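Local coordinates for protein telomere length regulator taz1 (Schizosaccharomyces pombe, PDB 4ZMI) that binds double-stranded telomeric DNA and regulates telomere length and function, and is represented here by its all-helical domain, at residues A[149-154]-A[212-217]; A[78-81]-A[86-89]; A[10-15]-A[92-97]; A[80-85]-A[128-133]. All coordinates share one frame; numbering follows the deposited sequence.

Contact 1. Residues A[149-154]-A[212-217]; sequences VIRYFG and ASFPAF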
loop_
_atom_site.group_PDB
_atom_site.type_symbol
_atom_site.label_atom_id
_atom_site.label_comp_id
_atom_site.label_asym_id
_atom_site.label_seq_id
_atom_site.Cartn_x
_atom_site.Cartn_y
_atom_site.Cartn_z
ATOM N N VAL A 149 -4.994 -1.089 11.079
ATOM C CA VAL A 149 -4.864 -1.929 12.271
ATOM C C VAL A 149 -6.246 -2.289 12.832
ATOM O O VAL A 149 -6.500 -3.462 13.150
ATOM C CB VAL A 149 -3.942 -1.301 13.334
ATOM C CG1 VAL A 149 -3.919 -2.139 14.597
ATOM C CG2 VAL A 149 -2.537 -1.181 12.767
ATOM N N ILE A 150 -7.143 -1.299 12.899
ATOM C CA ILE A 150 -8.510 -1.534 13.365
ATOM C C ILE A 150 -9.195 -2.544 12.460
ATOM O O ILE A 150 -9.774 -3.525 12.934
ATOM C CB ILE A 150 -9.383 -0.264 13.331
ATOM C CG1 ILE A 150 -8.666 0.924 13.950
ATOM C CG2 ILE A 150 -10.673 -0.520 14.065
ATOM C CD1 ILE A 150 -8.414 0.765 15.413
ATOM N N ARG A 151 -9.127 -2.286 11.155
ATOM C CA ARG A 151 -9.783 -3.130 10.166
ATOM C C ARG A 151 -9.325 -4.573 10.304
ATOM O O ARG A 151 -10.146 -5.487 10.302
ATOM C CB ARG A 151 -9.582 -2.585 8.737
ATOM C CG ARG A 151 -10.346 -1.256 8.518
ATOM C CD ARG A 151 -10.344 -0.774 7.068
ATOM N NE ARG A 151 -11.103 -1.652 6.185
ATOM C CZ ARG A 151 -12.430 -1.620 6.072
ATOM N NH1 ARG A 151 -13.151 -0.761 6.803
ATOM N NH2 ARG A 151 -13.046 -2.461 5.245
ATOM N N TYR A 152 -8.026 -4.784 10.481
ATOM C CA TYR A 152 -7.542 -6.149 10.635
ATOM C C TYR A 152 -8.111 -6.801 11.888
ATOM O O TYR A 152 -8.787 -7.826 11.802
ATOM C CB TYR A 152 -6.025 -6.229 10.703
ATOM C CG TYR A 152 -5.559 -7.652 10.818
ATOM C CD1 TYR A 152 -5.332 -8.407 9.687
ATOM C CD2 TYR A 152 -5.350 -8.241 12.050
ATOM C CE1 TYR A 152 -4.905 -9.712 9.774
ATOM C CE2 TYR A 152 -4.927 -9.551 12.152
ATOM C CZ TYR A 152 -4.710 -10.283 11.005
ATOM O OH TYR A 152 -4.284 -11.591 11.064
ATOM N N PHE A 153 -7.809 -6.217 13.048
ATOM C CA PHE A 153 -8.153 -6.840 14.327
ATOM C C PHE A 153 -9.592 -6.665 14.710
ATOM O O PHE A 153 -9.979 -7.061 15.798
ATOM C CB PHE A 153 -7.325 -6.278 15.464
ATOM C CG PHE A 153 -5.881 -6.547 15.333
ATOM C CD1 PHE A 153 -4.981 -5.506 15.160
ATOM C CD2 PHE A 153 -5.411 -7.841 15.367
ATOM C CE1 PHE A 153 -3.628 -5.757 15.026
ATOM C CE2 PHE A 153 -4.057 -8.099 15.235
ATOM C CZ PHE A 153 -3.165 -7.052 15.062
ATOM N N GLY A 154 -10.373 -6.040 13.843
ATOM C CA GLY A 154 -11.789 -5.870 14.118
ATOM C C GLY A 154 -12.583 -6.977 13.450
ATOM O O GLY A 154 -13.760 -7.174 13.731
ATOM N N ALA A 212 -13.682 3.208 11.048
ATOM C CA ALA A 212 -14.336 4.202 10.198
ATOM C C ALA A 212 -15.272 3.551 9.200
ATOM O O ALA A 212 -15.168 2.360 8.926
ATOM C CB ALA A 212 -13.343 5.071 9.500
ATOM N N SER A 213 -16.207 4.339 8.682
ATOM C CA SER A 213 -17.083 3.864 7.635
ATOM C C SER A 213 -16.251 3.622 6.385
ATOM O O SER A 213 -15.267 4.333 6.129
ATOM C CB SER A 213 -18.129 4.912 7.324
ATOM O OG SER A 213 -17.485 6.127 7.004
ATOM N N PHE A 214 -16.656 2.620 5.610
ATOM C CA PHE A 214 -15.959 2.270 4.384
ATOM C C PHE A 214 -15.811 3.432 3.395
ATOM O O PHE A 214 -14.708 3.688 2.924
ATOM C CB PHE A 214 -16.572 1.034 3.714
ATOM C CG PHE A 214 -15.674 0.421 2.673
ATOM C CD1 PHE A 214 -14.491 -0.188 3.045
ATOM C CD2 PHE A 214 -15.993 0.482 1.334
ATOM C CE1 PHE A 214 -13.649 -0.741 2.103
ATOM C CE2 PHE A 214 -15.161 -0.078 0.389
ATOM C CZ PHE A 214 -13.987 -0.691 0.775
ATOM N N PRO A 215 -16.906 4.150 3.081
ATOM C CA PRO A 215 -16.746 5.232 2.103
ATOM C C PRO A 215 -15.801 6.310 2.604
ATOM O O PRO A 215 -15.222 7.059 1.817
ATOM C CB PRO A 215 -18.153 5.806 1.998
ATOM C CG PRO A 215 -18.792 5.437 3.279
ATOM C CD PRO A 215 -18.298 4.062 3.540
ATOM N N ALA A 216 -15.657 6.392 3.916
ATOM C CA ALA A 216 -14.734 7.345 4.483
ATOM C C ALA A 216 -13.328 6.758 4.437
ATOM O O ALA A 216 -12.349 7.466 4.192
ATOM C CB ALA A 216 -15.132 7.690 5.908
ATOM N N PHE A 217 -13.237 5.457 4.691
ATOM C CA PHE A 217 -11.972 4.748 4.569
ATOM C C PHE A 217 -11.459 4.918 3.149
ATOM O O PHE A 217 -10.339 5.396 2.929
ATOM C CB PHE A 217 -12.162 3.274 4.916
ATOM C CG PHE A 217 -10.926 2.434 4.714
ATOM C CD1 PHE A 217 -9.716 2.826 5.247
ATOM C CD2 PHE A 217 -10.983 1.238 4.014
ATOM C CE1 PHE A 217 -8.579 2.053 5.068
ATOM C CE2 PHE A 217 -9.842 0.463 3.845
ATOM C CZ PHE A 217 -8.648 0.876 4.378
HETATM O O HOH W 1 -12.764 1.235 8.134
#
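R151 reaches from helix 137-154 and lays its side chain against F214 and F217 at the start of helix 214-229. The CH-pi part comes first: R151 CD sits nearly over the centre of the F217 ring, 3.5 Å from the centroid and 14° off the ring normal. Beyond it the guanidinium passes over the same face of that ring, offset toward the rim and only 15° from parallel, with R151 NE 3.4 Å from F217 CE2. F214 meets the other end of the arginine more steeply, its CD1 3.5 Å from R151 NH2 and the two planes 47° apart. Both phenylalanines hold CG anti to the backbone N, and standing three residues apart they project from one side of the first helical turn. In this helical domain of Taz1, assigned by sequence to the TRF family, S213 occupies the N-cap of helix 214-229, and F217 N donates to S213 O at 2.7 Å. A long arginine suits the site because its alkyl part can pack on a ring while its end stays polar. Among the polar links, NE is hydrogen-bonded to H117, whose ring also meets F217. A water lies between R151 NH1 and A212 O, donating to that carbonyl oxygen, although it is too near NH1 for its exact position to be certain.

Contact 2. Residues A[78-81]-A[86-89]; sequences FSYI and AYWC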
loop_
_atom_site.group_PDB
_atom_site.type_symbol
_atom_site.label_atom_id
_atom_site.label_comp_id
_atom_site.label_asym_id
_atom_site.label_seq_id
_atom_site.Cartn_x
_atom_site.Cartn_y
_atom_site.Cartn_z
ATOM N N PHE A 78 9.376 1.891 -2.641
ATOM C CA PHE A 78 10.280 3.001 -2.863
ATOM C C PHE A 78 11.435 3.000 -1.876
ATOM O O PHE A 78 12.555 3.396 -2.218
ATOM C CB PHE A 78 9.523 4.328 -2.892
ATOM C CG PHE A 78 8.638 4.478 -4.100
ATOM C CD1 PHE A 78 7.285 4.230 -4.018
ATOM C CD2 PHE A 78 9.176 4.827 -5.328
ATOM C CE1 PHE A 78 6.477 4.342 -5.131
ATOM C CE2 PHE A 78 8.375 4.946 -6.438
ATOM C CZ PHE A 78 7.025 4.706 -6.344
ATOM N N SER A 79 11.193 2.513 -0.668
ATOM C CA SER A 79 12.301 2.378 0.266
ATOM C C SER A 79 13.327 1.378 -0.259
ATOM O O SER A 79 14.514 1.562 -0.080
ATOM C CB SER A 79 11.824 1.942 1.648
ATOM O OG SER A 79 11.208 0.667 1.611
ATOM N N TYR A 80 12.855 0.318 -0.899
ATOM C CA TYR A 80 13.749 -0.713 -1.400
ATOM C C TYR A 80 14.557 -0.181 -2.590
ATOM O O TYR A 80 15.771 -0.284 -2.616
ATOM C CB TYR A 80 12.920 -1.920 -1.807
ATOM C CG TYR A 80 13.697 -3.123 -2.268
ATOM C CD1 TYR A 80 13.906 -4.195 -1.423
ATOM C CD2 TYR A 80 14.172 -3.205 -3.560
ATOM C CE1 TYR A 80 14.591 -5.309 -1.834
ATOM C CE2 TYR A 80 14.883 -4.323 -3.994
ATOM C CZ TYR A 80 15.085 -5.368 -3.125
ATOM O OH TYR A 80 15.754 -6.477 -3.546
ATOM N N ILE A 81 13.858 0.402 -3.557
ATOM C CA ILE A 81 14.459 1.016 -4.723
ATOM C C ILE A 81 15.466 2.103 -4.360
ATOM O O ILE A 81 16.501 2.216 -4.999
ATOM C CB ILE A 81 13.386 1.624 -5.617
ATOM C CG1 ILE A 81 12.501 0.515 -6.186
ATOM C CG2 ILE A 81 14.023 2.431 -6.723
ATOM C CD1 ILE A 81 11.395 1.026 -7.068
ATOM N N ALA A 86 21.552 -1.020 -7.475
ATOM C CA ALA A 86 21.154 -1.609 -8.746
ATOM C C ALA A 86 19.733 -1.185 -9.119
ATOM O O ALA A 86 19.437 -0.887 -10.284
ATOM C CB ALA A 86 21.261 -3.125 -8.678
ATOM N N TYR A 87 18.847 -1.134 -8.126
ATOM C CA TYR A 87 17.455 -0.796 -8.420
ATOM C C TYR A 87 17.263 0.703 -8.580
ATOM O O TYR A 87 16.482 1.155 -9.434
ATOM C CB TYR A 87 16.503 -1.398 -7.382
ATOM C CG TYR A 87 16.623 -2.894 -7.332
ATOM C CD1 TYR A 87 17.613 -3.499 -6.575
ATOM C CD2 TYR A 87 15.772 -3.702 -8.067
ATOM C CE1 TYR A 87 17.753 -4.874 -6.537
ATOM C CE2 TYR A 87 15.899 -5.086 -8.032
ATOM C CZ TYR A 87 16.895 -5.658 -7.270
ATOM O OH TYR A 87 17.046 -7.015 -7.214
ATOM N N TRP A 88 17.980 1.475 -7.772
ATOM C CA TRP A 88 17.989 2.931 -7.937
ATOM C C TRP A 88 18.276 3.303 -9.392
ATOM O O TRP A 88 17.469 3.969 -10.045
ATOM C CB TRP A 88 19.059 3.553 -7.042
ATOM C CG TRP A 88 18.798 4.977 -6.644
ATOM C CD1 TRP A 88 17.880 5.840 -7.181
ATOM C CD2 TRP A 88 19.460 5.693 -5.601
ATOM N NE1 TRP A 88 17.936 7.049 -6.530
ATOM C CE2 TRP A 88 18.897 6.984 -5.555
ATOM C CE3 TRP A 88 20.475 5.365 -4.698
ATOM C CZ2 TRP A 88 19.319 7.945 -4.642
ATOM C CZ3 TRP A 88 20.890 6.311 -3.796
ATOM C CH2 TRP A 88 20.317 7.590 -3.773
ATOM N N CYS A 89 19.414 2.837 -9.905
ATOM C CA CYS A 89 19.823 3.175 -11.267
ATOM C C CYS A 89 18.770 2.756 -12.271
ATOM O O CYS A 89 18.434 3.511 -13.178
ATOM C CB CYS A 89 21.145 2.512 -11.606
ATOM S SG CYS A 89 22.407 2.851 -10.392
#
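Y80 drives an edge of its ring into the face of Y87, a T-shaped pair with centroids 5.2 Å apart and planes at 71°. The atom that leads is Y80 CE2, which stands above the middle of the Y87 ring and comes within 3.8 Å of Y87 CD1. Y80 gets there because its CG lies anti to the backbone N (chi1 -176°), swinging the ring over to the following helix, whereas the Y87 ring starts from a CB that already points at segment 78-81. The two hydroxyls end up near each other without closing up, Y80 OH being 3.9 Å from Y87 OH.

Next to the rings, the backbones come nearest at I81 and Y87. The CG2 methyl of I81, anti to its backbone N, is the branch that reaches the Y87 carbonyl, 3.9 Å from Y87 O, and W88 CB lies 3.5 Å from I81 O. The same carbonyl oxygen, I81 O, is 3.2 Å from W88 N, but the angle is too poor for a hydrogen bond.

A second shell fixes the tyrosines: Y80 OH is hydrogen-bonded to the backbone N of W3, and the indole of W3 meets the Y87 ring almost parallel to it. S79 OG is hydrogen-bonded to D126 and to Y173, a residue of the magnesium site. The whole is a tight corner between consecutive short helices, 78-83 and 85-91, in the all-helical domain of Taz1.

Contact 3. Residues A[10-15]-A[92-97]; sequences LLVNDC and EDLEKP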
loop_
_atom_site.group_PDB
_atom_site.type_symbol
_atom_site.label_atom_id
_atom_site.label_comp_id
_atom_site.label_asym_id
_atom_site.label_seq_id
_atom_site.Cartn_x
_atom_site.Cartn_y
_atom_site.Cartn_z
ATOM N N LEU A 10 12.685 -5.958 -16.931
ATOM C CA LEU A 10 11.477 -5.909 -17.771
ATOM C C LEU A 10 10.531 -4.768 -17.396
ATOM O O LEU A 10 9.908 -4.181 -18.278
ATOM C CB LEU A 10 10.677 -7.206 -17.696
ATOM C CG LEU A 10 11.231 -8.521 -18.234
ATOM C CD1 LEU A 10 10.227 -9.638 -17.954
ATOM C CD2 LEU A 10 11.549 -8.430 -19.734
ATOM N N LEU A 11 10.399 -4.463 -16.099
ATOM C CA LEU A 11 9.457 -3.414 -15.674
ATOM C C LEU A 11 9.929 -2.057 -16.190
ATOM O O LEU A 11 9.119 -1.232 -16.598
ATOM C CB LEU A 11 9.216 -3.392 -14.139
ATOM C CG LEU A 11 8.127 -2.426 -13.619
ATOM C CD1 LEU A 11 6.808 -2.683 -14.309
ATOM C CD2 LEU A 11 7.930 -2.463 -12.077
ATOM N N VAL A 12 11.242 -1.842 -16.203
ATOM C CA VAL A 12 11.798 -0.619 -16.776
ATOM C C VAL A 12 11.314 -0.437 -18.224
ATOM O O VAL A 12 10.922 0.662 -18.627
ATOM C CB VAL A 12 13.343 -0.626 -16.718
ATOM C CG1 VAL A 12 13.932 0.679 -17.278
ATOM C CG2 VAL A 12 13.821 -0.861 -15.292
ATOM N N ASN A 13 11.315 -1.531 -18.983
ATOM C CA ASN A 13 10.894 -1.518 -20.389
ATOM C C ASN A 13 9.400 -1.220 -20.594
ATOM O O ASN A 13 9.038 -0.398 -21.428
ATOM C CB ASN A 13 11.268 -2.836 -21.087
ATOM C CG ASN A 13 12.758 -2.934 -21.417
ATOM O OD1 ASN A 13 13.523 -1.996 -21.184
ATOM N ND2 ASN A 13 13.173 -4.079 -21.956
ATOM N N ASP A 14 8.536 -1.878 -19.828
ATOM C CA ASP A 14 7.094 -1.749 -20.024
ATOM C C ASP A 14 6.468 -0.748 -19.085
ATOM O O ASP A 14 5.246 -0.720 -18.906
ATOM C CB ASP A 14 6.431 -3.091 -19.799
ATOM C CG ASP A 14 7.160 -4.201 -20.489
ATOM O OD1 ASP A 14 7.785 -3.922 -21.533
ATOM O OD2 ASP A 14 7.117 -5.341 -19.985
ATOM N N CYS A 15 7.311 0.080 -18.493
ATOM C CA CYS A 15 6.903 0.912 -17.372
ATOM C C CYS A 15 5.784 1.867 -17.737
ATOM O O CYS A 15 4.671 1.777 -17.206
ATOM C CB CYS A 15 8.105 1.691 -16.852
ATOM S SG CYS A 15 7.903 2.285 -15.189
ATOM N N GLU A 92 15.393 5.244 -11.002
ATOM C CA GLU A 92 15.560 6.669 -10.695
ATOM C C GLU A 92 14.829 7.649 -11.642
ATOM O O GLU A 92 14.369 8.701 -11.213
ATOM C CB GLU A 92 17.065 6.973 -10.631
ATOM C CG GLU A 92 17.472 8.429 -10.588
ATOM C CD GLU A 92 18.974 8.589 -10.762
ATOM O OE1 GLU A 92 19.407 9.161 -11.788
ATOM O OE2 GLU A 92 19.719 8.130 -9.871
ATOM N N ASP A 93 14.709 7.294 -12.919
ATOM C CA ASP A 93 14.033 8.153 -13.896
ATOM C C ASP A 93 12.526 7.963 -13.867
ATOM O O ASP A 93 11.765 8.886 -14.157
ATOM C CB ASP A 93 14.524 7.856 -15.324
ATOM C CG ASP A 93 15.729 8.698 -15.734
ATOM O OD1 ASP A 93 15.592 9.938 -15.812
ATOM O OD2 ASP A 93 16.802 8.115 -16.015
ATOM N N LEU A 94 12.103 6.755 -13.518
ATOM C CA LEU A 94 10.723 6.331 -13.719
ATOM C C LEU A 94 9.807 6.522 -12.513
ATOM O O LEU A 94 8.837 5.783 -12.361
ATOM C CB LEU A 94 10.706 4.858 -14.117
ATOM C CG LEU A 94 11.392 4.538 -15.435
ATOM C CD1 LEU A 94 11.526 3.037 -15.635
ATOM C CD2 LEU A 94 10.588 5.165 -16.546
ATOM N N GLU A 95 10.095 7.493 -11.654
ATOM C CA GLU A 95 9.311 7.618 -10.425
ATOM C C GLU A 95 7.835 7.885 -10.695
ATOM O O GLU A 95 6.970 7.255 -10.098
ATOM C CB GLU A 95 9.887 8.680 -9.493
ATOM C CG GLU A 95 9.300 8.616 -8.105
ATOM C CD GLU A 95 9.708 9.783 -7.238
ATOM O OE1 GLU A 95 10.845 9.787 -6.728
ATOM O OE2 GLU A 95 8.884 10.699 -7.060
ATOM N N LYS A 96 7.559 8.802 -11.616
ATOM C CA LYS A 96 6.185 9.157 -11.982
ATOM C C LYS A 96 5.315 7.942 -12.340
ATOM O O LYS A 96 4.262 7.751 -11.748
ATOM C CB LYS A 96 6.135 10.222 -13.102
ATOM C CG LYS A 96 7.356 11.163 -13.202
ATOM C CD LYS A 96 8.524 10.542 -14.005
ATOM C CE LYS A 96 9.634 11.554 -14.297
ATOM N NZ LYS A 96 9.370 12.384 -15.512
ATOM N N PRO A 97 5.740 7.107 -13.304
ATOM C CA PRO A 97 4.848 5.975 -13.591
ATOM C C PRO A 97 4.850 4.908 -12.500
ATOM O O PRO A 97 3.893 4.146 -12.429
ATOM C CB PRO A 97 5.433 5.396 -14.883
ATOM C CG PRO A 97 6.858 5.735 -14.810
ATOM C CD PRO A 97 6.890 7.118 -14.220
#
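L94 pushes its side chain against V12 and C15 of helix 5-35, and so seats the start of helix 95-107 on the long N-terminal helix of this helical domain. The bump is the CD1 methyl of L94. The hollow is the shallow groove between V12 and C15, three residues apart and therefore on neighbouring turns of one helical face. L94 CD1 settles 3.7 Å from V12 CG1 and just as far from C15 SG, with C15 CB a little farther off at 3.9 Å, while the V12 and L94 side chains run at about a right angle. Leucine suits the place because its fork puts one methyl between the valine branch and the sulfur.

L94 stands at the N-cap, a place usually held by a polar residue; here its side chain is spent on packing instead. P97 comes in the first turn, where a proline costs the helix no amide bond; its CB points toward helix 5-35, and the ring also rests on Q16 and A19. L90 and F91, from the preceding helix, pack on V12 as well. C15 is the complementary small bump: with SG anti to the backbone N (chi1 -160°), the sulfur of C15 enters the recess between leucine and proline, 3.6 Å from P97 CG.

Contact 4. Residues A[80-85]-A[128-133]; sequences YIRKYD and LLSADE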
loop_
_atom_site.group_PDB
_atom_site.type_symbol
_atom_site.label_atom_id
_atom_site.label_comp_id
_atom_site.label_asym_id
_atom_site.label_seq_id
_atom_site.Cartn_x
_atom_site.Cartn_y
_atom_site.Cartn_z
ATOM N N TYR A 80 12.855 0.318 -0.899
ATOM C CA TYR A 80 13.749 -0.713 -1.400
ATOM C C TYR A 80 14.557 -0.181 -2.590
ATOM O O TYR A 80 15.771 -0.284 -2.616
ATOM C CB TYR A 80 12.920 -1.920 -1.807
ATOM C CG TYR A 80 13.697 -3.123 -2.268
ATOM C CD1 TYR A 80 13.906 -4.195 -1.423
ATOM C CD2 TYR A 80 14.172 -3.205 -3.560
ATOM C CE1 TYR A 80 14.591 -5.309 -1.834
ATOM C CE2 TYR A 80 14.883 -4.323 -3.994
ATOM C CZ TYR A 80 15.085 -5.368 -3.125
ATOM O OH TYR A 80 15.754 -6.477 -3.546
ATOM N N ILE A 81 13.858 0.402 -3.557
ATOM C CA ILE A 81 14.459 1.016 -4.723
ATOM C C ILE A 81 15.466 2.103 -4.360
ATOM O O ILE A 81 16.501 2.216 -4.999
ATOM C CB ILE A 81 13.386 1.624 -5.617
ATOM C CG1 ILE A 81 12.501 0.515 -6.186
ATOM C CG2 ILE A 81 14.023 2.431 -6.723
ATOM C CD1 ILE A 81 11.395 1.026 -7.068
ATOM N N ARG A 82 15.181 2.899 -3.334
ATOM C CA ARG A 82 16.133 3.933 -2.932
ATOM C C ARG A 82 17.353 3.329 -2.255
ATOM O O ARG A 82 18.471 3.824 -2.404
ATOM C CB ARG A 82 15.491 4.958 -2.003
ATOM C CG ARG A 82 16.473 6.012 -1.484
ATOM C CD ARG A 82 15.829 6.948 -0.464
ATOM N NE ARG A 82 14.402 7.056 -0.701
ATOM C CZ ARG A 82 13.485 6.464 0.053
ATOM N NH1 ARG A 82 13.856 5.744 1.103
ATOM N NH2 ARG A 82 12.204 6.597 -0.242
ATOM N N LYS A 83 17.131 2.246 -1.516
ATOM C CA LYS A 83 18.200 1.586 -0.766
ATOM C C LYS A 83 19.252 0.858 -1.617
ATOM O O LYS A 83 20.440 0.995 -1.368
ATOM C CB LYS A 83 17.620 0.605 0.252
ATOM C CG LYS A 83 18.675 -0.226 0.954
ATOM C CD LYS A 83 19.531 0.679 1.828
ATOM C CE LYS A 83 20.638 -0.089 2.531
ATOM N NZ LYS A 83 21.113 0.677 3.725
ATOM N N TYR A 84 18.824 0.069 -2.597
ATOM C CA TYR A 84 19.762 -0.780 -3.337
ATOM C C TYR A 84 20.153 -0.203 -4.690
ATOM O O TYR A 84 19.315 0.024 -5.577
ATOM C CB TYR A 84 19.247 -2.219 -3.431
ATOM C CG TYR A 84 18.946 -2.799 -2.063
ATOM C CD1 TYR A 84 17.640 -2.897 -1.604
ATOM C CD2 TYR A 84 19.968 -3.197 -1.210
ATOM C CE1 TYR A 84 17.353 -3.407 -0.348
ATOM C CE2 TYR A 84 19.693 -3.704 0.060
ATOM C CZ TYR A 84 18.385 -3.809 0.481
ATOM O OH TYR A 84 18.092 -4.311 1.735
ATOM N N ASP A 85 21.453 0.029 -4.829
ATOM C CA ASP A 85 21.974 0.809 -5.938
ATOM C C ASP A 85 21.508 0.296 -7.292
ATOM O O ASP A 85 21.078 1.085 -8.141
ATOM C CB ASP A 85 23.498 0.916 -5.860
ATOM C CG ASP A 85 23.963 1.776 -4.684
ATOM O OD1 ASP A 85 23.288 2.788 -4.365
ATOM O OD2 ASP A 85 25.001 1.430 -4.076
ATOM N N LEU A 128 6.066 5.232 5.332
ATOM C CA LEU A 128 6.640 5.506 6.642
ATOM C C LEU A 128 8.139 5.265 6.692
ATOM O O LEU A 128 8.849 5.901 7.472
ATOM C CB LEU A 128 5.951 4.669 7.717
ATOM C CG LEU A 128 4.508 5.039 8.081
ATOM C CD1 LEU A 128 4.001 4.126 9.192
ATOM C CD2 LEU A 128 4.419 6.499 8.516
ATOM N N LEU A 129 8.624 4.332 5.875
ATOM C CA LEU A 129 10.041 3.974 5.890
ATOM C C LEU A 129 10.832 4.933 5.022
ATOM O O LEU A 129 12.010 5.141 5.235
ATOM C CB LEU A 129 10.249 2.546 5.388
ATOM C CG LEU A 129 9.852 1.444 6.366
ATOM C CD1 LEU A 129 9.603 0.151 5.612
ATOM C CD2 LEU A 129 10.928 1.245 7.395
ATOM N N SER A 130 10.160 5.513 4.037
ATOM C CA SER A 130 10.819 6.339 3.044
ATOM C C SER A 130 11.129 7.718 3.581
ATOM O O SER A 130 12.190 8.268 3.326
ATOM C CB SER A 130 9.908 6.500 1.842
ATOM O OG SER A 130 9.823 5.288 1.143
ATOM N N ALA A 131 10.181 8.289 4.308
ATOM C CA ALA A 131 10.308 9.675 4.714
ATOM C C ALA A 131 11.463 9.934 5.678
ATOM O O ALA A 131 11.461 9.464 6.814
ATOM C CB ALA A 131 9.007 10.170 5.308
ATOM N N ASP A 132 12.464 10.659 5.198
ATOM C CA ASP A 132 13.362 11.389 6.080
ATOM C C ASP A 132 12.898 12.826 5.981
ATOM O O ASP A 132 12.698 13.517 6.984
ATOM C CB ASP A 132 14.834 11.266 5.650
ATOM C CG ASP A 132 15.006 11.155 4.162
ATOM O OD1 ASP A 132 15.879 10.372 3.713
ATOM O OD2 ASP A 132 14.276 11.859 3.443
ATOM N N GLU A 133 12.690 13.224 4.730
ATOM C CA GLU A 133 12.280 14.564 4.338
ATOM C C GLU A 133 11.181 15.136 5.240
ATOM O O GLU A 133 10.366 14.397 5.804
ATOM C CB GLU A 133 11.850 14.557 2.854
ATOM C CG GLU A 133 12.979 14.223 1.839
ATOM C CD GLU A 133 12.670 13.034 0.903
ATOM O OE1 GLU A 133 11.911 12.127 1.301
ATOM O OE2 GLU A 133 13.200 13.001 -0.233
#
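R82 and S130 carry this contact almost by themselves, and the close part is confined to one end of a guanidinium group. R82 NH2 lies 3.0 Å from S130 OG, which sits at the edge of the guanidinium and in its plane. S130 O lies over a face of the same group instead, 3.8 Å from R82 NH1. To arrive here the arginine leaves the backbone extended, CG anti to the backbone N (chi1 176°), then bends at chi3 (-28°), turning its flat end onto the last turn of helix 118-130. Serine suits the spot, being small enough to let the edge of the guanidinium come close while its hydroxyl is engaged by a hydrogen bond to D126 O, one helical turn back.

The acidic side is looser and partly exposed to solvent at D132 and E133. D132 OD1 stays 5.7 Å from R82 NH1, and E133 OE1 is equally distant from R82 NH2, in a residue that is poorly ordered; these carboxylates may ease the positive charge at long range, but they form no salt bridge with R82. R82 NE makes a weak hydrogen bond to R233 O in the C-terminal tail, which passes close to S130 too. The contact thus joins the end of helix 78-83 to that of helix 118-130, with helix 176-182 touching both segments through K83, Y84 and L129, and helices 137-154 and 185-189 packed against segment 128-133.

Contacts 2, 3 and 4 gather on one flank of the domain, whereas contact 1 lies across the chain's centre from them, with centres 27 to 33 Å away. Contacts 2 and 4 both use helix 78-83, are centred 8 Å apart and touch where W88 CE3 meets R82 O at 3.4 Å. Contact 3, about 11 Å from contact 2 between centres, encloses it along the sequence and touches it through F78 and E95; its segments alternate with those of contact 4, from which it stays about 5 Å apart at the nearest atoms. Through contact 2, helices 5-35, 78-83, 85-91, 95-107 and 118-130 are thus linked. Contact 1 follows all three in the chain and joins helix 137-154 to the last helix, 214-229.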